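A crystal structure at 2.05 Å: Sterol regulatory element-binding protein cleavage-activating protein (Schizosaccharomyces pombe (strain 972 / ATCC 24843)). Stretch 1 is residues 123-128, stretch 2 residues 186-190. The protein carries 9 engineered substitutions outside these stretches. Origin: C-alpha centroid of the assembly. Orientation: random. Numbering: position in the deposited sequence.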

ATOM      1  N   VAL A 123      -7.431   6.385   8.659  1.00 20.89           N
ATOM      2  CA  VAL A 123      -8.675   5.633   8.734  1.00 15.79           C
ATOM      3  C   VAL A 123      -8.616   4.295   8.043  1.00 21.73           C
ATOM      4  O   VAL A 123      -8.068   4.234   6.992  1.00 23.43           O
ATOM      5  CB  VAL A 123      -9.806   6.437   8.075  1.00 24.05           C
ATOM      6  CG1 VAL A 123     -11.084   5.613   8.122  1.00 28.96           C
ATOM      7  CG2 VAL A 123     -10.013   7.754   8.796  1.00 19.32           C
ATOM      8  N   PHE A 124      -9.183   3.235   8.618  1.00 22.72           N
ATOM      9  CA  PHE A 124      -9.084   1.881   8.063  1.00 27.89           C
ATOM     10  C   PHE A 124     -10.417   1.251   8.220  1.00 27.01           C
ATOM     11  O   PHE A 124     -11.009   1.397   9.258  1.00 28.10           O
ATOM     12  CB  PHE A 124      -8.228   0.920   8.947  1.00 31.16           C
ATOM     13  CG  PHE A 124      -6.996   1.498   9.445  1.00 31.02           C
ATOM     14  CD1 PHE A 124      -5.997   1.782   8.597  1.00 34.31           C
ATOM     15  CD2 PHE A 124      -6.830   1.715  10.797  1.00 47.11           C
ATOM     16  CE1 PHE A 124      -4.828   2.304   9.051  1.00 45.05           C
ATOM     17  CE2 PHE A 124      -5.677   2.258  11.271  1.00 47.57           C
ATOM     18  CZ  PHE A 124      -4.670   2.563  10.392  1.00 51.36           C
ATOM     19  N   TRP A 125     -10.853   0.518   7.216  1.00 21.84           N
ATOM     20  CA  TRP A 125     -12.004  -0.379   7.301  1.00 19.12           C
ATOM     21  C   TRP A 125     -11.570  -1.802   7.653  1.00 29.75           C
ATOM     22  O   TRP A 125     -10.613  -2.336   7.059  1.00 24.61           O
ATOM     23  CB  TRP A 125     -12.642  -0.476   5.932  1.00 23.83           C
ATOM     24  CG  TRP A 125     -13.337   0.773   5.420  1.00 24.26           C
ATOM     25  CD1 TRP A 125     -12.760   1.939   5.103  1.00 26.31           C
ATOM     26  CD2 TRP A 125     -14.698   0.899   5.092  1.00 20.58           C
ATOM     27  NE1 TRP A 125     -13.667   2.783   4.573  1.00 24.01           N
ATOM     28  CE2 TRP A 125     -14.877   2.163   4.550  1.00 20.25           C
ATOM     29  CE3 TRP A 125     -15.784   0.032   5.147  1.00 22.10           C
ATOM     30  CZ2 TRP A 125     -16.142   2.646   4.114  1.00 23.49           C
ATOM     31  CZ3 TRP A 125     -17.033   0.474   4.667  1.00 22.91           C
ATOM     32  CH2 TRP A 125     -17.208   1.772   4.194  1.00 26.48           C
ATOM     33  N   MET A 126     -12.278  -2.446   8.564  1.00 24.09           N
ATOM     34  CA  MET A 126     -11.991  -3.836   8.818  1.00 28.53           C
ATOM     35  C   MET A 126     -13.295  -4.648   8.796  1.00 31.29           C
ATOM     36  O   MET A 126     -14.302  -4.196   9.287  1.00 33.64           O
ATOM     37  CB  MET A 126     -11.282  -4.002  10.141  1.00 25.39           C
ATOM     38  CG  MET A 126     -10.002  -3.102  10.236  1.00 29.46           C
ATOM     39  SD  MET A 126      -9.147  -3.350  11.778  1.00 39.47           S
ATOM     40  CE  MET A 126      -8.107  -4.664  11.258  1.00 46.26           C
ATOM     41  N   PRO A 127     -13.249  -5.849   8.258  1.00 31.47           N
ATOM     42  CA  PRO A 127     -14.476  -6.652   8.151  1.00 35.85           C
ATOM     43  C   PRO A 127     -14.968  -6.996   9.535  1.00 36.60           C
ATOM     44  O   PRO A 127     -14.159  -7.297  10.370  1.00 40.71           O
ATOM     45  CB  PRO A 127     -14.036  -7.921   7.392  1.00 37.55           C
ATOM     46  CG  PRO A 127     -12.531  -7.982   7.517  1.00 42.88           C
ATOM     47  CD  PRO A 127     -12.040  -6.560   7.788  1.00 39.52           C
ATOM     48  N   GLY A 128     -16.259  -6.815   9.805  1.00 35.22           N
ATOM     49  CA  GLY A 128     -16.863  -7.302  11.044  1.00 44.49           C
ATOM     50  C   GLY A 128     -17.560  -8.629  10.802  1.00 52.96           C
ATOM     51  O   GLY A 128     -16.983  -9.560  10.267  1.00 56.60           O
TER
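Stretch 2, residues 186-190: ANRIA

Stretch 2 lies across stretch 1 as one extended strand against another. Residues 123-127 form a strand that begins earlier in the chain, residues 187-190 one that continues later; their N-to-C directions differ by 156°, so they run roughly antiparallel, with axes 8.5 Å apart at closest approach. At that spacing the contact is made largely through side chains, and the register places Asn-187 opposite Met-126 (CA to CA 7.0 Å) and Ile-189 opposite Phe-124 (CA to CA 9.2 Å). Alternation along the extended backbone of stretch 1 directs the CA-to-CB bonds of Phe-124 and Met-126 toward stretch 2, whereas the side chains of Val-123 and Trp-125 do not reach it.

Met-126 occupies the centre of the contact. Its rotamer (chi1 m, chi2 t) extends the chain as far as SD, which lies 3.4 Å from CD1 of Ile-189; chi3 in p then turns the methyl, so that CE of Met-126 comes to 3.7 Å from CB of Asn-187 and 3.3 Å from the backbone O of Arg-188. Ile-189 leaves its backbone sideways, but with both chi1 and chi2 in m its CD1 swings nearer, reaching SD of Met-126 and also CD2 of Phe-124, at 3.9 Å. One methyl thus bridges two side chains of stretch 1, meeting the Phe-124 ring (chi1 m) obliquely.

The polar link is at the other end. Asn-187 points toward stretch 1 with chi1 m and chi2 -17°, which carries ND2 to 2.9 Å from the backbone O of Pro-127, a hydrogen bond with an N-H...O angle of 158°. The same amide places OD1 4.3 Å from CD of Pro-127. Arg-188 points away, its guanidinium hydrogen-bonded elsewhere in the structure.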

ATOM      1  N   ALA A 186      -7.420 -12.636  13.739  1.00 25.13           N
ATOM      2  CA  ALA A 186      -8.037 -11.468  14.396  1.00 22.08           C
ATOM      3  C   ALA A 186      -7.886 -10.186  13.594  1.00 24.38           C
ATOM      4  O   ALA A 186      -7.025 -10.094  12.694  1.00 24.61           O
ATOM      5  CB  ALA A 186      -7.437 -11.274  15.762  1.00 20.14           C
ATOM      6  N   ASN A 187      -8.756  -9.213  13.872  1.00 18.21           N
ATOM      7  CA  ASN A 187      -8.541  -7.844  13.456  1.00 21.93           C
ATOM      8  C   ASN A 187      -7.620  -7.175  14.422  1.00 24.16           C
ATOM      9  O   ASN A 187      -7.777  -7.325  15.603  1.00 26.77           O
ATOM     10  CB  ASN A 187      -9.843  -7.097  13.382  1.00 24.05           C
ATOM     11  CG  ASN A 187     -10.709  -7.579  12.246  1.00 31.65           C
ATOM     12  OD1 ASN A 187     -10.223  -8.253  11.323  1.00 29.35           O
ATOM     13  ND2 ASN A 187     -11.969  -7.105  12.222  1.00 24.85           N
ATOM     14  N   ARG A 188      -6.604  -6.498  13.905  1.00 21.33           N
ATOM     15  CA  ARG A 188      -5.588  -5.882  14.744  1.00 19.21           C
ATOM     16  C   ARG A 188      -5.290  -4.493  14.279  1.00 22.46           C
ATOM     17  O   ARG A 188      -5.379  -4.205  13.094  1.00 19.46           O
ATOM     18  CB  ARG A 188      -4.327  -6.700  14.698  1.00 24.72           C
ATOM     19  CG  ARG A 188      -4.461  -8.153  15.008  1.00 16.68           C
ATOM     20  CD  ARG A 188      -3.086  -8.784  15.205  1.00 20.05           C
ATOM     21  NE  ARG A 188      -3.060 -10.239  14.967  1.00 19.18           N
ATOM     22  CZ  ARG A 188      -3.371 -11.186  15.873  1.00 28.26           C
ATOM     23  NH1 ARG A 188      -3.358 -12.473  15.556  1.00 24.10           N
ATOM     24  NH2 ARG A 188      -3.750 -10.851  17.075  1.00 23.85           N
ATOM     25  N   ILE A 189      -5.030  -3.588  15.219  1.00 21.75           N
ATOM     26  CA  ILE A 189      -4.537  -2.252  14.901  1.00 21.39           C
ATOM     27  C   ILE A 189      -3.222  -2.047  15.612  1.00 23.15           C
ATOM     28  O   ILE A 189      -3.159  -2.154  16.867  1.00 23.73           O
ATOM     29  CB  ILE A 189      -5.497  -1.164  15.390  1.00 25.19           C
ATOM     30  CG1 ILE A 189      -6.896  -1.423  14.875  1.00 35.63           C
ATOM     31  CG2 ILE A 189      -5.025   0.198  14.961  1.00 26.06           C
ATOM     32  CD1 ILE A 189      -7.061  -1.147  13.390  1.00 44.92           C
ATOM     33  N   ALA A 190      -2.189  -1.698  14.852  1.00 19.07           N
ATOM     34  CA  ALA A 190      -0.825  -1.591  15.403  1.00 20.30           C
ATOM     35  C   ALA A 190      -0.380  -0.156  15.262  1.00 26.53           C
ATOM     36  O   ALA A 190      -0.587   0.434  14.200  1.00 19.54           O
ATOM     37  CB  ALA A 190       0.127  -2.512  14.646  1.00 17.16           C
TER